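Local coordinates for voltage-sensor containing phosphatase (Ciona intestinalis, PDB 3V0D), which probably dephosphorylates phosphoinositide lipids under the control of a membrane voltage sensor, through a PTEN-like phosphatase domain followed by a C2 domain, at residues D21-D26 / V55-K60; S38-G43 / A123-G128; F67-L72 / T81-H86. The protein carries 1 engineered substitution. All blocks are in the same frame, centred on the assembly; numbering follows the deposited sequence.

All three contacts lie in the phosphatase part of the chain, and contact 2 is the one at the active site, where residues 126-128 grip a phosphate ion. Contact 3 is joined to it by the central sheet: its centre is about 11 Å from that of contact 2, and Ala-123 N and O pair with Arg-68 O and Tyr-70 N at 2.9 and 2.8 Å. Contact 1 lies further out, its centre about 12 Å from contact 2 and about 14 Å from contact 3. Helix 52-62 binds the set together, since Phe-59 CZ meets Ala-123 CB at 3.4 Å and Ser-56 CA meets Phe-83 CE2 at 3.6 Å.

Contact 1: residues D21-D26 / V55-K60; sequences DGFDLD and VSRFFK
Phe-23 inserts its ring between two consecutive side chains of helix 55-60, with Arg-57 over one face and Phe-58 over the other. The guanidinium lies nearly flat on the ring, centres 4.0 Å apart and planes 13° from parallel, displaced so that Phe-23 CE2 sits over the middle of the guanidinium while NH1 is offset toward the ring's rim. The arginine chain bends at chi3 (73°), which sets NE 3.7 Å from Phe-23 CE2. Phe-58 comes in differently, edge first: its CD1 stands 3.9 Å above the centre of the Phe-23 ring, a T-shaped pair, and its CB adds an off-centre CH-pi contact on that face.

The strand concerned, 23-25, forms a small antiparallel hairpin with strand 17-20 near the start of the PTEN-like phosphatase domain, and this contact lays that hairpin on helix 52-62. Tyr-18 of the partner strand also meets the Phe-58 ring edge-to-face. Further along, Leu-25 straddles the helix surface with its two methyls: CD1 rests on Phe-58 CB at 4.0 Å, and CD2 reaches Val-55 CG2 at 4.1 Å.

The exposed side of the contact is polar. Arg-57 NH1, whose stronger partner is the carboxylate of Glu-54, makes a weak hydrogen bond to Gly-22 O (3.2 Å, 132° at the hydrogen), with that oxygen in the guanidinium plane. A water bridges the neighbouring nitrogen, accepting from Arg-57 NH2 at 2.8 Å and donating to Asp-21 O.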
loop_
_atom_site.group_PDB
_atom_site.type_symbol
_atom_site.label_atom_id
_atom_site.label_comp_id
_atom_site.label_asym_id
_atom_site.label_seq_id
_atom_site.Cartn_x
_atom_site.Cartn_y
_atom_site.Cartn_z
ATOM N N ASP A 21 20.475 -26.590 0.824
ATOM C CA ASP A 21 19.850 -27.899 0.596
ATOM C C ASP A 21 19.333 -28.102 -0.828
ATOM O O ASP A 21 18.285 -28.711 -1.033
ATOM C CB ASP A 21 18.732 -28.144 1.617
ATOM C CG ASP A 21 19.211 -28.006 3.047
ATOM O OD1 ASP A 21 18.487 -27.383 3.855
ATOM O OD2 ASP A 21 20.320 -28.504 3.362
ATOM N N GLY A 22 20.074 -27.583 -1.801
ATOM C CA GLY A 22 19.726 -27.743 -3.205
ATOM C C GLY A 22 18.668 -26.790 -3.730
ATOM O O GLY A 22 18.124 -27.015 -4.806
ATOM N N PHE A 23 18.380 -25.729 -2.971
ATOM C CA PHE A 23 17.490 -24.651 -3.409
ATOM C C PHE A 23 18.273 -23.366 -3.552
ATOM O O PHE A 23 19.272 -23.142 -2.852
ATOM C CB PHE A 23 16.351 -24.435 -2.412
ATOM C CG PHE A 23 15.413 -25.595 -2.318
ATOM C CD1 PHE A 23 15.547 -26.541 -1.303
ATOM C CD2 PHE A 23 14.401 -25.759 -3.260
ATOM C CE1 PHE A 23 14.675 -27.620 -1.224
ATOM C CE2 PHE A 23 13.517 -26.835 -3.180
ATOM C CZ PHE A 23 13.654 -27.767 -2.177
ATOM N N ASP A 24 17.826 -22.531 -4.475
ATOM C CA ASP A 24 18.383 -21.213 -4.657
ATOM C C ASP A 24 17.208 -20.321 -5.016
ATOM O O ASP A 24 16.828 -20.236 -6.181
ATOM C CB ASP A 24 19.450 -21.227 -5.760
ATOM C CG ASP A 24 20.239 -19.936 -5.822
ATOM O OD1 ASP A 24 21.325 -19.950 -6.443
ATOM O OD2 ASP A 24 19.794 -18.914 -5.261
ATOM N N LEU A 25 16.636 -19.671 -4.003
ATOM C CA LEU A 25 15.387 -18.923 -4.164
ATOM C C LEU A 25 15.429 -17.556 -3.493
ATOM O O LEU A 25 16.093 -17.381 -2.463
ATOM C CB LEU A 25 14.210 -19.733 -3.589
ATOM C CG LEU A 25 13.859 -21.051 -4.295
ATOM C CD1 LEU A 25 12.866 -21.855 -3.464
ATOM C CD2 LEU A 25 13.300 -20.813 -5.703
ATOM N N ASP A 26 14.688 -16.609 -4.071
ATOM C CA ASP A 26 14.422 -15.324 -3.444
ATOM C C ASP A 26 13.297 -15.552 -2.417
ATOM O O ASP A 26 12.110 -15.527 -2.748
ATOM C CB ASP A 26 14.018 -14.301 -4.515
ATOM C CG ASP A 26 13.863 -12.882 -3.975
ATOM O OD1 ASP A 26 13.914 -12.677 -2.747
ATOM O OD2 ASP A 26 13.751 -11.951 -4.816
ATOM N N VAL A 55 9.708 -23.568 -6.212
ATOM C CA VAL A 55 9.022 -23.045 -5.033
ATOM C C VAL A 55 8.060 -24.095 -4.478
ATOM O O VAL A 55 8.010 -24.332 -3.261
ATOM C CB VAL A 55 8.282 -21.725 -5.353
ATOM C CG1 VAL A 55 7.633 -21.142 -4.093
ATOM C CG2 VAL A 55 9.255 -20.705 -5.933
ATOM N N SER A 56 7.318 -24.751 -5.362
ATOM C CA SER A 56 6.389 -25.766 -4.878
ATOM C C SER A 56 7.142 -26.960 -4.276
ATOM O O SER A 56 6.746 -27.478 -3.224
ATOM C CB SER A 56 5.372 -26.169 -5.920
ATOM O OG SER A 56 6.044 -26.651 -7.047
ATOM N N ARG A 57 8.252 -27.359 -4.902
ATOM C CA ARG A 57 9.126 -28.384 -4.322
ATOM C C ARG A 57 9.634 -27.992 -2.931
ATOM O O ARG A 57 9.681 -28.817 -2.027
ATOM C CB ARG A 57 10.301 -28.698 -5.269
ATOM C CG ARG A 57 11.174 -29.878 -4.838
ATOM C CD ARG A 57 12.202 -30.237 -5.899
ATOM N NE ARG A 57 13.305 -29.281 -6.011
ATOM C CZ ARG A 57 14.415 -29.321 -5.271
ATOM N NH1 ARG A 57 15.377 -28.421 -5.464
ATOM N NH2 ARG A 57 14.570 -30.259 -4.339
ATOM N N PHE A 58 10.031 -26.729 -2.770
ATOM C CA PHE A 58 10.490 -26.239 -1.483
ATOM C C PHE A 58 9.450 -26.474 -0.392
ATOM O O PHE A 58 9.757 -27.010 0.672
ATOM C CB PHE A 58 10.831 -24.743 -1.599
ATOM C CG PHE A 58 11.288 -24.105 -0.304
ATOM C CD1 PHE A 58 12.650 -24.012 -0.003
ATOM C CD2 PHE A 58 10.359 -23.616 0.630
ATOM C CE1 PHE A 58 13.069 -23.429 1.191
ATOM C CE2 PHE A 58 10.775 -23.048 1.838
ATOM C CZ PHE A 58 12.134 -22.953 2.121
ATOM N N PHE A 59 8.220 -26.045 -0.647
ATOM C CA PHE A 59 7.179 -26.163 0.374
ATOM C C PHE A 59 6.769 -27.591 0.677
ATOM O O PHE A 59 6.604 -27.963 1.838
ATOM C CB PHE A 59 6.001 -25.246 0.035
ATOM C CG PHE A 59 6.332 -23.825 0.332
ATOM C CD1 PHE A 59 6.316 -23.383 1.658
ATOM C CD2 PHE A 59 6.731 -22.948 -0.672
ATOM C CE1 PHE A 59 6.703 -22.103 1.980
ATOM C CE2 PHE A 59 7.121 -21.660 -0.356
ATOM C CZ PHE A 59 7.104 -21.231 0.979
ATOM N N LYS A 60 6.658 -28.401 -0.365
ATOM C CA LYS A 60 6.311 -29.803 -0.177
ATOM C C LYS A 60 7.401 -30.563 0.583
ATOM O O LYS A 60 7.100 -31.505 1.332
ATOM C CB LYS A 60 6.054 -30.449 -1.527
ATOM C CG LYS A 60 4.776 -29.948 -2.151
ATOM C CD LYS A 60 4.538 -30.592 -3.484
ATOM C CE LYS A 60 3.424 -29.899 -4.238
ATOM N NZ LYS A 60 3.661 -30.024 -5.714
HETATM O O HOH W 1 17.091 -30.026 -3.171
#

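Contact 2: residues S38-G43 / A123-G128; sequences SFPSSG and AIHSKG. Engineered in segment 123-128: Ser-126 (natural residue Cys). With PO4 (phosphate ion), chain C.
His-125 has CG wedged between its backbone N and carbonyl carbon (chi1 80°), while Phe-39 has CG anti to its backbone N (chi1 -164°), and these two rotations bring the rings together nearly perpendicular. The imidazole edge points at the phenyl face in an offset T-shaped pair, with His-125 CE1 3.6 Å from Phe-39 CD1. Pro-40 covers a face of the imidazole: its CD is 3.5 Å from the centroid of the His-125 ring, a CH-pi contact almost along the ring normal. The backbones are tied by Phe-39 N donating to Lys-127 O at 2.9 Å.

The imidazole is thus held by packing and also by its nitrogens. ND1 of His-125 donates to Ser-126 O at 3.0 Å, almost straight (175°), in the ring plane and on a carbonyl lone pair; NE2 is bonded to the hydroxyl of Tyr-78.

Residues 125-128 open the phosphate-binding P-loop of the protein tyrosine phosphatase family. Ser-126 is engineered, replacing the family's signature cysteine; its OG donates to phosphate O4 at 2.6 Å, and Lys-127 N donates to phosphate O2 at 2.7 Å. With the carbonyls of Ser-126 and Lys-127 facing His-125 and Phe-39, the following amides, Lys-127 N and Gly-128 N, are left to face the anion, consistent with a second shell that sets the loop for binding phosphate.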
loop_
_atom_site.group_PDB
_atom_site.type_symbol
_atom_site.label_atom_id
_atom_site.label_comp_id
_atom_site.label_asym_id
_atom_site.label_seq_id
_atom_site.Cartn_x
_atom_site.Cartn_y
_atom_site.Cartn_z
ATOM N N SER A 38 9.379 -13.679 -3.530
ATOM C CA SER A 38 8.962 -13.098 -4.800
ATOM C C SER A 38 7.992 -14.029 -5.541
ATOM O O SER A 38 7.609 -15.097 -5.031
ATOM C CB SER A 38 10.192 -12.757 -5.640
ATOM O OG SER A 38 10.983 -13.894 -5.809
ATOM N N PHE A 39 7.573 -13.606 -6.730
ATOM C CA PHE A 39 6.531 -14.320 -7.441
ATOM C C PHE A 39 7.004 -15.705 -7.932
ATOM O O PHE A 39 8.100 -15.819 -8.502
ATOM C CB PHE A 39 6.109 -13.499 -8.650
ATOM C CG PHE A 39 4.801 -13.943 -9.245
ATOM C CD1 PHE A 39 3.609 -13.445 -8.731
ATOM C CD2 PHE A 39 4.735 -14.837 -10.307
ATOM C CE1 PHE A 39 2.385 -13.821 -9.238
ATOM C CE2 PHE A 39 3.489 -15.223 -10.839
ATOM C CZ PHE A 39 2.318 -14.708 -10.288
ATOM N N PRO A 40 6.199 -16.769 -7.729
ATOM C CA PRO A 40 6.565 -18.097 -8.266
ATOM C C PRO A 40 6.265 -18.096 -9.762
ATOM O O PRO A 40 5.096 -18.141 -10.180
ATOM C CB PRO A 40 5.658 -19.073 -7.493
ATOM C CG PRO A 40 4.643 -18.294 -6.818
ATOM C CD PRO A 40 4.945 -16.825 -6.951
ATOM N N SER A 41 7.328 -18.052 -10.558
ATOM C CA SER A 41 7.226 -17.706 -11.964
ATOM C C SER A 41 7.107 -18.916 -12.883
ATOM O O SER A 41 7.535 -20.019 -12.550
ATOM C CB SER A 41 8.437 -16.860 -12.331
ATOM O OG SER A 41 8.488 -15.724 -11.486
ATOM N N SER A 42 6.524 -18.673 -14.058
ATOM C CA SER A 42 6.224 -19.705 -15.033
ATOM C C SER A 42 7.486 -20.249 -15.647
ATOM O O SER A 42 8.459 -19.510 -15.850
ATOM C CB SER A 42 5.304 -19.159 -16.134
ATOM O OG SER A 42 5.903 -18.080 -16.835
ATOM N N GLY A 43 7.459 -21.546 -15.941
ATOM C CA GLY A 43 8.577 -22.195 -16.618
ATOM C C GLY A 43 9.808 -22.396 -15.744
ATOM O O GLY A 43 9.789 -22.117 -14.530
ATOM N N ALA A 123 3.430 -18.273 3.765
ATOM C CA ALA A 123 4.390 -17.695 2.822
ATOM C C ALA A 123 3.657 -16.661 2.003
ATOM O O ALA A 123 2.742 -17.003 1.236
ATOM C CB ALA A 123 5.025 -18.767 1.941
ATOM N N ILE A 124 4.051 -15.412 2.188
ATOM C CA ILE A 124 3.403 -14.270 1.561
ATOM C C ILE A 124 4.281 -13.792 0.425
ATOM O O ILE A 124 5.483 -13.598 0.606
ATOM C CB ILE A 124 3.141 -13.179 2.604
ATOM C CG1 ILE A 124 2.243 -13.742 3.731
ATOM C CG2 ILE A 124 2.517 -11.954 1.966
ATOM C CD1 ILE A 124 2.136 -12.894 4.970
ATOM N N HIS A 125 3.686 -13.630 -0.749
ATOM C CA HIS A 125 4.431 -13.123 -1.889
ATOM C C HIS A 125 3.662 -12.101 -2.646
ATOM O O HIS A 125 2.421 -12.055 -2.635
ATOM C CB HIS A 125 4.928 -14.242 -2.835
ATOM C CG HIS A 125 3.893 -14.771 -3.778
ATOM N ND1 HIS A 125 3.552 -14.131 -4.953
ATOM C CD2 HIS A 125 3.126 -15.894 -3.726
ATOM C CE1 HIS A 125 2.610 -14.832 -5.572
ATOM N NE2 HIS A 125 2.346 -15.915 -4.863
ATOM N N SER A 126 4.417 -11.287 -3.381
ATOM C CA SER A 126 3.860 -10.353 -4.321
ATOM C C SER A 126 4.660 -10.496 -5.621
ATOM O O SER A 126 4.878 -11.636 -6.047
ATOM C CB SER A 126 3.737 -8.960 -3.719
ATOM O OG SER A 126 4.907 -8.593 -3.020
ATOM N N LYS A 127 5.092 -9.406 -6.261
ATOM C CA LYS A 127 5.966 -9.540 -7.435
ATOM C C LYS A 127 7.395 -9.689 -6.938
ATOM O O LYS A 127 8.033 -10.724 -7.145
ATOM C CB LYS A 127 5.804 -8.342 -8.377
ATOM C CG LYS A 127 6.656 -8.446 -9.609
ATOM C CD LYS A 127 6.451 -7.284 -10.591
ATOM C CE LYS A 127 7.341 -7.485 -11.809
ATOM N NZ LYS A 127 7.155 -6.449 -12.867
ATOM N N GLY A 128 7.922 -8.668 -6.293
ATOM C CA GLY A 128 9.258 -8.738 -5.727
ATOM C C GLY A 128 9.258 -9.190 -4.283
ATOM O O GLY A 128 10.322 -9.457 -3.735
HETATM P P PO4 C . 5.946 -5.912 -4.578
HETATM O O1 PO4 C . 6.003 -4.453 -5.062
HETATM O O2 PO4 C . 5.343 -6.743 -5.687
HETATM O O3 PO4 C . 7.358 -6.344 -4.299
HETATM O O4 PO4 C . 5.120 -5.985 -3.368
#

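Contact 3: residues F67-L72 / T81-H86; sequences FRIYNL and TKFDNH
Phe-67 and Ile-69 of a central strand pack against Phe-83 and His-86 of the loop that leads into the neighbouring parallel strand 87-92, so this is a strand-to-turn contact beside the point where that loop enters the phosphatase sheet. A single backbone bond joins the two: Ile-69 N donates to His-86 O at 2.9 Å, nearly straight at 173°. Ile-69 also pairs with Tyr-88, so the bond runs on directly into the parallel pairing of the strands.

The loop gets its shape from a type I' turn, Phe-83 to His-86, in which Asp-84 and Asn-85 both have left-handed backbone conformations and His-86 N bonds to Phe-83 O. Thr-81 OG1 braces it by donating to Asn-85 OD1 at 2.7 Å. The turn sets Phe-83 and His-86 against the strand. His-86 presents its ring edge to the face of Phe-67, a T-shaped pair with centroids 5.5 Å apart and planes at 86°. On the same Phe-67 ring, CE1 approaches Phe-83 O at 3.6 Å. Crossing Ile-69 at about a right angle, Phe-83 puts CD2 against its CG1 at 3.8 Å, and continues onto Val-55 and Ser-56 of helix 52-62.

At the more open edge, a water accepts from Arg-68 NH1 and donates to Asn-85 O, both at 3.0 Å; the main partner of this arginine is Asp-109, through NE. On the His-86 ring itself, Asp-84 O stands 3.2 Å above the centre of one face. Arg-68 NH1 lies 5.1 Å from His-86 ND1 without touching it. The carbonyl oxygen would tend to favour a positive ring and the arginine, itself paired with Asp-109, to oppose it, so the charge on the imidazole stays undecided.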
loop_
_atom_site.group_PDB
_atom_site.type_symbol
_atom_site.label_atom_id
_atom_site.label_comp_id
_atom_site.label_asym_id
_atom_site.label_seq_id
_atom_site.Cartn_x
_atom_site.Cartn_y
_atom_site.Cartn_z
ATOM N N PHE A 67 1.829 -25.760 5.034
ATOM C CA PHE A 67 2.011 -24.412 4.494
ATOM C C PHE A 67 0.740 -23.834 3.883
ATOM O O PHE A 67 -0.153 -24.561 3.416
ATOM C CB PHE A 67 3.155 -24.391 3.462
ATOM C CG PHE A 67 2.863 -25.182 2.213
ATOM C CD1 PHE A 67 2.187 -24.594 1.154
ATOM C CD2 PHE A 67 3.235 -26.525 2.103
ATOM C CE1 PHE A 67 1.890 -25.318 0.002
ATOM C CE2 PHE A 67 2.943 -27.249 0.940
ATOM C CZ PHE A 67 2.265 -26.640 -0.093
ATOM N N ARG A 68 0.699 -22.504 3.838
ATOM C CA ARG A 68 -0.337 -21.768 3.123
ATOM C C ARG A 68 0.373 -20.646 2.385
ATOM O O ARG A 68 1.208 -19.944 2.977
ATOM C CB ARG A 68 -1.398 -21.244 4.071
ATOM C CG ARG A 68 -2.644 -20.684 3.436
ATOM C CD ARG A 68 -3.774 -20.753 4.438
ATOM N NE ARG A 68 -5.055 -20.283 3.931
ATOM C CZ ARG A 68 -5.795 -20.961 3.062
ATOM N NH1 ARG A 68 -5.354 -22.119 2.584
ATOM N NH2 ARG A 68 -6.971 -20.463 2.680
ATOM N N ILE A 69 0.032 -20.470 1.111
ATOM C CA ILE A 69 0.643 -19.448 0.245
ATOM C C ILE A 69 -0.350 -18.326 0.022
ATOM O O ILE A 69 -1.516 -18.588 -0.282
ATOM C CB ILE A 69 1.006 -20.063 -1.132
ATOM C CG1 ILE A 69 1.776 -21.395 -0.998
ATOM C CG2 ILE A 69 1.752 -19.031 -2.000
ATOM C CD1 ILE A 69 3.096 -21.289 -0.270
ATOM N N TYR A 70 0.130 -17.084 0.128
ATOM C CA TYR A 70 -0.687 -15.909 -0.160
ATOM C C TYR A 70 -0.103 -15.173 -1.350
ATOM O O TYR A 70 1.048 -14.702 -1.293
ATOM C CB TYR A 70 -0.735 -14.990 1.076
ATOM C CG TYR A 70 -1.428 -15.635 2.247
ATOM C CD1 TYR A 70 -0.739 -16.420 3.148
ATOM C CD2 TYR A 70 -2.811 -15.506 2.410
ATOM C CE1 TYR A 70 -1.380 -17.042 4.220
ATOM C CE2 TYR A 70 -3.478 -16.136 3.471
ATOM C CZ TYR A 70 -2.744 -16.904 4.358
ATOM O OH TYR A 70 -3.353 -17.516 5.427
ATOM N N ASN A 71 -0.894 -15.094 -2.419
ATOM C CA ASN A 71 -0.522 -14.352 -3.622
ATOM C C ASN A 71 -1.204 -12.998 -3.556
ATOM O O ASN A 71 -2.435 -12.924 -3.649
ATOM C CB ASN A 71 -0.965 -15.124 -4.871
ATOM C CG ASN A 71 -0.757 -14.329 -6.134
ATOM O OD1 ASN A 71 -0.149 -13.264 -6.130
ATOM N ND2 ASN A 71 -1.270 -14.830 -7.238
ATOM N N LEU A 72 -0.410 -11.938 -3.395
ATOM C CA LEU A 72 -0.932 -10.578 -3.207
ATOM C C LEU A 72 -1.050 -9.805 -4.520
ATOM O O LEU A 72 -1.327 -8.608 -4.504
ATOM C CB LEU A 72 -0.071 -9.819 -2.231
ATOM C CG LEU A 72 -0.294 -10.082 -0.751
ATOM C CD1 LEU A 72 -0.492 -11.539 -0.388
ATOM C CD2 LEU A 72 0.768 -9.417 0.057
ATOM N N THR A 81 -2.767 -25.559 -8.172
ATOM C CA THR A 81 -2.639 -26.978 -7.888
ATOM C C THR A 81 -1.182 -27.406 -7.727
ATOM O O THR A 81 -0.905 -28.412 -7.065
ATOM C CB THR A 81 -3.470 -27.805 -8.879
ATOM O OG1 THR A 81 -4.840 -27.326 -8.806
ATOM C CG2 THR A 81 -3.431 -29.301 -8.552
ATOM N N LYS A 82 -0.238 -26.604 -8.243
ATOM C CA LYS A 82 1.194 -26.819 -7.996
ATOM C C LYS A 82 1.501 -26.772 -6.500
ATOM O O LYS A 82 2.462 -27.394 -6.036
ATOM C CB LYS A 82 2.025 -25.758 -8.732
ATOM C CG LYS A 82 2.033 -25.902 -10.238
ATOM C CD LYS A 82 2.866 -27.090 -10.643
ATOM C CE LYS A 82 2.791 -27.343 -12.131
ATOM N NZ LYS A 82 3.386 -28.675 -12.448
ATOM N N PHE A 83 0.703 -25.990 -5.762
ATOM C CA PHE A 83 0.860 -25.838 -4.309
ATOM C C PHE A 83 -0.223 -26.635 -3.570
ATOM O O PHE A 83 -0.604 -26.297 -2.452
ATOM C CB PHE A 83 0.794 -24.350 -3.935
ATOM C CG PHE A 83 1.986 -23.568 -4.395
ATOM C CD1 PHE A 83 1.921 -22.760 -5.512
ATOM C CD2 PHE A 83 3.183 -23.661 -3.687
ATOM C CE1 PHE A 83 3.039 -22.038 -5.913
ATOM C CE2 PHE A 83 4.314 -22.952 -4.114
ATOM C CZ PHE A 83 4.223 -22.129 -5.208
ATOM N N ASP A 84 -0.711 -27.696 -4.216
ATOM C CA ASP A 84 -1.744 -28.558 -3.625
ATOM C C ASP A 84 -2.975 -27.767 -3.186
ATOM O O ASP A 84 -3.635 -28.115 -2.208
ATOM C CB ASP A 84 -1.185 -29.442 -2.498
ATOM C CG ASP A 84 -0.195 -30.498 -3.007
ATOM O OD1 ASP A 84 -0.177 -30.807 -4.214
ATOM O OD2 ASP A 84 0.583 -31.021 -2.184
ATOM N N ASN A 85 -3.297 -26.712 -3.935
ATOM C CA ASN A 85 -4.507 -25.924 -3.715
ATOM C C ASN A 85 -4.488 -25.184 -2.386
ATOM O O ASN A 85 -5.542 -24.873 -1.836
ATOM C CB ASN A 85 -5.769 -26.784 -3.850
ATOM C CG ASN A 85 -5.743 -27.588 -5.118
ATOM O OD1 ASN A 85 -5.596 -27.019 -6.212
ATOM N ND2 ASN A 85 -5.841 -28.910 -4.991
ATOM N N HIS A 86 -3.300 -24.884 -1.875
ATOM C CA HIS A 86 -3.172 -24.155 -0.601
ATOM C C HIS A 86 -2.766 -22.704 -0.844
ATOM O O HIS A 86 -1.869 -22.187 -0.189
ATOM C CB HIS A 86 -2.122 -24.846 0.280
ATOM C CG HIS A 86 -2.437 -26.270 0.586
ATOM N ND1 HIS A 86 -3.670 -26.672 1.045
ATOM C CD2 HIS A 86 -1.688 -27.395 0.483
ATOM C CE1 HIS A 86 -3.670 -27.986 1.216
ATOM N NE2 HIS A 86 -2.471 -28.444 0.899
HETATM O O HOH W 2 -6.902 -23.342 0.332
#